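Local atomic coordinates of tRNA (Adenine(22)-N(1))-methyltransferase (Mycoplasma capricolum subsp. capricolum, PDB entry 6QE6), a protein that probably methylates N1 of adenine 22 in tRNA and binds the cofactor product S-adenosyl-L-homocysteine. Residues K143-L147 / E187-G191; I156-F161 / G191-F196. All blocks are in the same frame, centred on the assembly; numbering follows the deposited sequence.

Contact 1 (K143-L147 / E187-G191); sequences KNLRL and EIEFG
The Arg146 guanidinium meets the last backbone carbonyls of helix 185-190, Ile188 O and Glu189 O. NE gives a nearly straight hydrogen bond to Ile188 O, 2.9 Å away with an N-H...O angle of 167°; the oxygen lies in the guanidinium plane, while NE stands above the plane of that carbonyl. NH2 leans on Glu189 O through a weak, strongly bent bond (2.6 Å, 120°), and NH1 forms a salt bridge with Glu159. Lys143 NZ forms a salt bridge with Glu189 OE1 (2.7 Å), coming from above the carboxylate plane, and the other oxygen of Glu189, OE2, is paired with Arg233 of helix 225-244. A bend at chi3 (-72°) turns the flat group of Arg146 against the end of the helix, where one face lies under the peptide joining Phe190 to Gly191, with Gly191 N 3.3 Å from Arg146 CZ. Further out, Lys143 CD packs 3.5 Å from Glu189 CA. At the margin, Leu147 CD1 meets Ile188 CG2 at 3.9 Å, the two side chains crossing at about a right angle. The carbonyls of the helix's last turn face the buried guanidinium, whose charge they would probably help to offset, together with Glu159; the contact thus combines polar grips with apolar packing at its margin.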
loop_
_atom_site.group_PDB
_atom_site.type_symbol
_atom_site.label_atom_id
_atom_site.label_comp_id
_atom_site.label_asym_id
_atom_site.label_seq_id
_atom_site.Cartn_x
_atom_site.Cartn_y
_atom_site.Cartn_z
ATOM N N LYS A 143 2.257 1.305 -9.844
ATOM C CA LYS A 143 3.063 2.235 -10.635
ATOM C C LYS A 143 2.652 3.691 -10.386
ATOM O O LYS A 143 3.500 4.582 -10.327
ATOM C CB LYS A 143 2.960 1.878 -12.122
ATOM C CG LYS A 143 3.045 3.075 -13.051
ATOM C CD LYS A 143 4.039 2.861 -14.184
ATOM C CE LYS A 143 4.006 4.022 -15.173
ATOM N NZ LYS A 143 4.577 3.623 -16.481
ATOM N N ASN A 144 1.358 3.946 -10.218
ATOM C CA ASN A 144 0.906 5.307 -9.974
ATOM C C ASN A 144 1.284 5.782 -8.571
ATOM O O ASN A 144 1.481 6.976 -8.368
ATOM C CB ASN A 144 -0.612 5.402 -10.213
ATOM C CG ASN A 144 -1.430 4.314 -9.415
ATOM O OD1 ASN A 144 -0.853 3.331 -8.901
ATOM N ND2 ASN A 144 -2.770 4.493 -9.331
ATOM N N LEU A 145 1.409 4.875 -7.596
ATOM C CA LEU A 145 1.876 5.274 -6.270
ATOM C C LEU A 145 3.378 5.553 -6.247
ATOM O O LEU A 145 3.833 6.406 -5.473
ATOM C CB LEU A 145 1.535 4.203 -5.223
ATOM C CG LEU A 145 0.068 3.774 -5.134
ATOM C CD1 LEU A 145 -0.223 2.892 -3.907
ATOM C CD2 LEU A 145 -0.829 5.014 -5.158
ATOM N N ARG A 146 4.163 4.847 -7.070
ATOM C CA ARG A 146 5.590 5.123 -7.122
ATOM C C ARG A 146 5.855 6.453 -7.827
ATOM O O ARG A 146 6.723 7.227 -7.406
ATOM C CB ARG A 146 6.319 3.959 -7.802
ATOM C CG ARG A 146 6.455 2.718 -6.899
ATOM C CD ARG A 146 7.371 1.615 -7.461
ATOM N NE ARG A 146 6.701 0.984 -8.574
ATOM C CZ ARG A 146 6.189 -0.243 -8.575
ATOM N NH1 ARG A 146 6.291 -1.046 -7.524
ATOM N NH2 ARG A 146 5.583 -0.663 -9.668
ATOM N N LEU A 147 5.093 6.740 -8.886
ATOM C CA LEU A 147 5.176 8.028 -9.563
ATOM C C LEU A 147 4.858 9.161 -8.603
ATOM O O LEU A 147 5.525 10.202 -8.601
ATOM C CB LEU A 147 4.193 8.041 -10.733
ATOM C CG LEU A 147 4.485 8.771 -12.046
ATOM C CD1 LEU A 147 5.981 8.822 -12.359
ATOM C CD2 LEU A 147 3.732 8.047 -13.168
ATOM N N GLU A 187 11.916 0.866 -13.111
ATOM C CA GLU A 187 11.689 0.715 -11.676
ATOM C C GLU A 187 10.403 1.398 -11.257
ATOM O O GLU A 187 9.666 0.885 -10.412
ATOM C CB GLU A 187 12.857 1.292 -10.893
ATOM C CG GLU A 187 14.049 0.405 -10.786
ATOM C CD GLU A 187 15.194 1.112 -10.105
ATOM O OE1 GLU A 187 15.640 2.152 -10.639
ATOM O OE2 GLU A 187 15.627 0.655 -9.022
ATOM N N ILE A 188 10.122 2.565 -11.828
ATOM C CA ILE A 188 8.861 3.228 -11.538
ATOM C C ILE A 188 7.702 2.318 -11.910
ATOM O O ILE A 188 6.699 2.219 -11.187
ATOM C CB ILE A 188 8.798 4.577 -12.274
ATOM C CG1 ILE A 188 9.862 5.520 -11.704
ATOM C CG2 ILE A 188 7.429 5.183 -12.154
ATOM C CD1 ILE A 188 9.721 6.964 -12.160
ATOM N N GLU A 189 7.860 1.583 -13.009
ATOM C CA GLU A 189 6.787 0.743 -13.509
ATOM C C GLU A 189 6.579 -0.483 -12.627
ATOM O O GLU A 189 5.443 -0.828 -12.290
ATOM C CB GLU A 189 7.106 0.330 -14.946
ATOM C CG GLU A 189 6.071 -0.584 -15.524
ATOM C CD GLU A 189 5.213 0.110 -16.536
ATOM O OE1 GLU A 189 5.666 1.172 -17.029
ATOM O OE2 GLU A 189 4.104 -0.402 -16.837
ATOM N N PHE A 190 7.667 -1.154 -12.242
ATOM C CA PHE A 190 7.569 -2.488 -11.675
ATOM C C PHE A 190 8.200 -2.659 -10.306
ATOM O O PHE A 190 8.067 -3.748 -9.730
ATOM C CB PHE A 190 8.211 -3.514 -12.610
ATOM C CG PHE A 190 7.612 -3.552 -13.965
ATOM C CD1 PHE A 190 6.302 -3.976 -14.145
ATOM C CD2 PHE A 190 8.366 -3.192 -15.079
ATOM C CE1 PHE A 190 5.744 -4.033 -15.416
ATOM C CE2 PHE A 190 7.821 -3.257 -16.365
ATOM C CZ PHE A 190 6.505 -3.681 -16.529
ATOM N N GLY A 191 8.906 -1.650 -9.785
ATOM C CA GLY A 191 9.497 -1.743 -8.463
ATOM C C GLY A 191 11.003 -1.563 -8.439
ATOM O O GLY A 191 11.691 -2.129 -9.291
#

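Contact 2 (I156-F161 / G191-F196)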
loop_
_atom_site.group_PDB
_atom_site.type_symbol
_atom_site.label_atom_id
_atom_site.label_comp_id
_atom_site.label_asym_id
_atom_site.label_seq_id
_atom_site.Cartn_x
_atom_site.Cartn_y
_atom_site.Cartn_z
ATOM N N ILE A 156 10.904 5.899 -1.298
ATOM C CA ILE A 156 10.252 4.599 -1.226
ATOM C C ILE A 156 11.177 3.716 -0.385
ATOM O O ILE A 156 12.176 3.182 -0.877
ATOM C CB ILE A 156 9.984 4.029 -2.622
ATOM C CG1 ILE A 156 9.013 4.952 -3.360
ATOM C CG2 ILE A 156 9.370 2.657 -2.532
ATOM C CD1 ILE A 156 8.876 4.679 -4.851
ATOM N N LYS A 157 10.865 3.595 0.909
ATOM C CA LYS A 157 11.770 2.925 1.830
ATOM C C LYS A 157 11.751 1.407 1.681
ATOM O O LYS A 157 12.765 0.749 1.943
ATOM C CB LYS A 157 11.425 3.285 3.274
ATOM C CG LYS A 157 12.315 2.613 4.305
ATOM C CD LYS A 157 12.226 3.306 5.657
ATOM C CE LYS A 157 12.900 2.492 6.778
ATOM N NZ LYS A 157 12.498 2.962 8.168
ATOM N N TYR A 158 10.612 0.831 1.312
ATOM C CA TYR A 158 10.485 -0.616 1.279
ATOM C C TYR A 158 9.345 -0.998 0.347
ATOM O O TYR A 158 8.295 -0.346 0.327
ATOM C CB TYR A 158 10.246 -1.206 2.674
ATOM C CG TYR A 158 10.177 -2.709 2.683
ATOM C CD1 TYR A 158 11.299 -3.471 2.388
ATOM C CD2 TYR A 158 8.980 -3.372 2.953
ATOM C CE1 TYR A 158 11.246 -4.844 2.379
ATOM C CE2 TYR A 158 8.898 -4.773 2.935
ATOM C CZ TYR A 158 10.044 -5.504 2.661
ATOM O OH TYR A 158 10.019 -6.885 2.655
ATOM N N GLU A 159 9.579 -2.049 -0.429
ATOM C CA GLU A 159 8.553 -2.668 -1.239
ATOM C C GLU A 159 8.690 -4.163 -1.093
ATOM O O GLU A 159 9.776 -4.677 -0.807
ATOM C CB GLU A 159 8.658 -2.325 -2.718
ATOM C CG GLU A 159 8.580 -0.875 -3.042
ATOM C CD GLU A 159 8.474 -0.657 -4.549
ATOM O OE1 GLU A 159 9.436 -0.115 -5.159
ATOM O OE2 GLU A 159 7.424 -1.047 -5.117
ATOM N N SER A 160 7.567 -4.853 -1.302
ATOM C CA SER A 160 7.567 -6.306 -1.404
ATOM C C SER A 160 6.274 -6.757 -2.074
ATOM O O SER A 160 5.327 -5.980 -2.252
ATOM C CB SER A 160 7.744 -6.952 -0.039
ATOM O OG SER A 160 6.495 -7.341 0.441
ATOM N N PHE A 161 6.248 -8.033 -2.449
ATOM C CA PHE A 161 5.179 -8.583 -3.274
ATOM C C PHE A 161 4.648 -9.826 -2.585
ATOM O O PHE A 161 5.421 -10.743 -2.286
ATOM C CB PHE A 161 5.685 -8.903 -4.690
ATOM C CG PHE A 161 4.609 -9.387 -5.633
ATOM C CD1 PHE A 161 3.600 -8.527 -6.068
ATOM C CD2 PHE A 161 4.607 -10.708 -6.092
ATOM C CE1 PHE A 161 2.607 -8.969 -6.938
ATOM C CE2 PHE A 161 3.629 -11.159 -6.973
ATOM C CZ PHE A 161 2.627 -10.291 -7.393
ATOM N N GLY A 191 8.906 -1.650 -9.785
ATOM C CA GLY A 191 9.497 -1.743 -8.463
ATOM C C GLY A 191 11.003 -1.563 -8.439
ATOM O O GLY A 191 11.691 -2.129 -9.291
ATOM N N SER A 192 11.527 -0.778 -7.486
ATOM C CA SER A 192 12.975 -0.646 -7.307
ATOM C C SER A 192 13.645 -2.015 -7.280
ATOM O O SER A 192 13.236 -2.894 -6.516
ATOM C CB SER A 192 13.298 0.109 -6.007
ATOM O OG SER A 192 12.420 1.210 -5.766
ATOM N N LYS A 193 14.668 -2.192 -8.131
ATOM C CA LYS A 193 15.405 -3.460 -8.220
ATOM C C LYS A 193 15.835 -3.970 -6.853
ATOM O O LYS A 193 15.749 -5.174 -6.566
ATOM C CB LYS A 193 16.652 -3.292 -9.080
ATOM C CG LYS A 193 16.436 -2.667 -10.419
ATOM C CD LYS A 193 17.790 -2.448 -11.084
ATOM C CE LYS A 193 18.289 -1.014 -10.943
ATOM N NZ LYS A 193 18.872 -0.537 -12.238
ATOM N N GLN A 194 16.346 -3.062 -6.029
ATOM C CA GLN A 194 16.730 -3.257 -4.642
ATOM C C GLN A 194 15.799 -4.195 -3.874
ATOM O O GLN A 194 16.263 -5.066 -3.135
ATOM C CB GLN A 194 16.787 -1.878 -3.989
ATOM C CG GLN A 194 16.567 -1.860 -2.527
ATOM C CD GLN A 194 16.707 -0.463 -1.953
ATOM O OE1 GLN A 194 16.297 0.531 -2.575
ATOM N NE2 GLN A 194 17.319 -0.373 -0.769
ATOM N N PHE A 195 14.487 -4.032 -4.046
ATOM C CA PHE A 195 13.516 -4.803 -3.284
ATOM C C PHE A 195 13.082 -6.087 -3.985
ATOM O O PHE A 195 12.497 -6.965 -3.332
ATOM C CB PHE A 195 12.286 -3.936 -2.971
ATOM C CG PHE A 195 12.622 -2.607 -2.321
ATOM C CD1 PHE A 195 13.205 -2.555 -1.058
ATOM C CD2 PHE A 195 12.357 -1.407 -2.976
ATOM C CE1 PHE A 195 13.526 -1.328 -0.457
ATOM C CE2 PHE A 195 12.676 -0.168 -2.370
ATOM C CZ PHE A 195 13.260 -0.138 -1.115
ATOM N N PHE A 196 13.372 -6.243 -5.282
ATOM C CA PHE A 196 12.864 -7.394 -6.014
ATOM C C PHE A 196 13.917 -8.250 -6.710
ATOM O O PHE A 196 13.540 -9.233 -7.349
ATOM C CB PHE A 196 11.806 -6.937 -7.032
ATOM C CG PHE A 196 10.602 -6.312 -6.386
ATOM C CD1 PHE A 196 9.697 -7.096 -5.677
ATOM C CD2 PHE A 196 10.400 -4.937 -6.435
ATOM C CE1 PHE A 196 8.600 -6.514 -5.042
ATOM C CE2 PHE A 196 9.298 -4.352 -5.810
ATOM C CZ PHE A 196 8.397 -5.149 -5.108
HETATM O O HOH W 1 13.183 3.417 -3.541
HETATM O O HOH W 2 11.443 -6.926 -0.764
#
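Gly191 and Ser192 present backbone to the carboxylate of Glu159. Gly191 CA lies 3.7 Å from Glu159 OE1, in a conformation with positive phi that ends the preceding helix. Ser192 N then donates to the same oxygen at 3.2 Å, arriving on the syn side but 34° out of the carboxylate plane; the other oxygen, OE2, is held by Arg146. Ser192 OG also faces a water that donates a hydrogen bond to Ile156 O. Gln194 packs its CG over one face of the Phe195 ring. The opposite face lies against the strand backbone: Glu159 N is 3.6 Å above its centre, and Tyr158 CA makes a CH-pi contact, 4.0 Å from the ring centroid. With CG anti to its own carbonyl carbon (chi1 -52°), Phe195 lays this ring along the strand, bringing CZ to 3.2 Å from Lys157 O. A second water donates to both Glu159 O and Phe195 O. Phe196 follows, its CZ 3.7 Å from Glu159 CB and its ring almost perpendicular to the carboxylate, with Glu159 OE2 at the ring edge, while CE1 meets Phe161 CB at 3.8 Å. The strand carries a classic beta bulge, Lys157 and Tyr158 both facing Glu173 of strand 168-175. The arrangement packs on strand 155-163, one of the two outermost strands of a Rossmann-like methyltransferase sheet, whose order 3-2-1-4-5-7-6 is that of class I enzymes.

Contacts 1 and 2 lie with their centres 10 Å apart and share Gly191, where helix 185-190 gives way to the turn leading into the short, weakly bonded helix 193-196. A salt bridge joins them directly, Arg146 NH1 to Glu159 OE2 at 2.7 Å, so one buried ion pair links the guanidinium at the helix end to the carboxylate of strand residue Glu159. Nearby, Arg146 CG packs 3.7 Å from Ile156 CD1, and Glu187 OE2 probably accepts a hydrogen bond from Lys193 N at 3.1 Å. Contact 1 is remote from the cofactor pocket. In contact 2, Ser160, whose CB points away from 191-196, brings its side chain about 8 Å from that of Arg25, which binds S-adenosyl-L-homocysteine; the strand, not the packed interface, makes this approach.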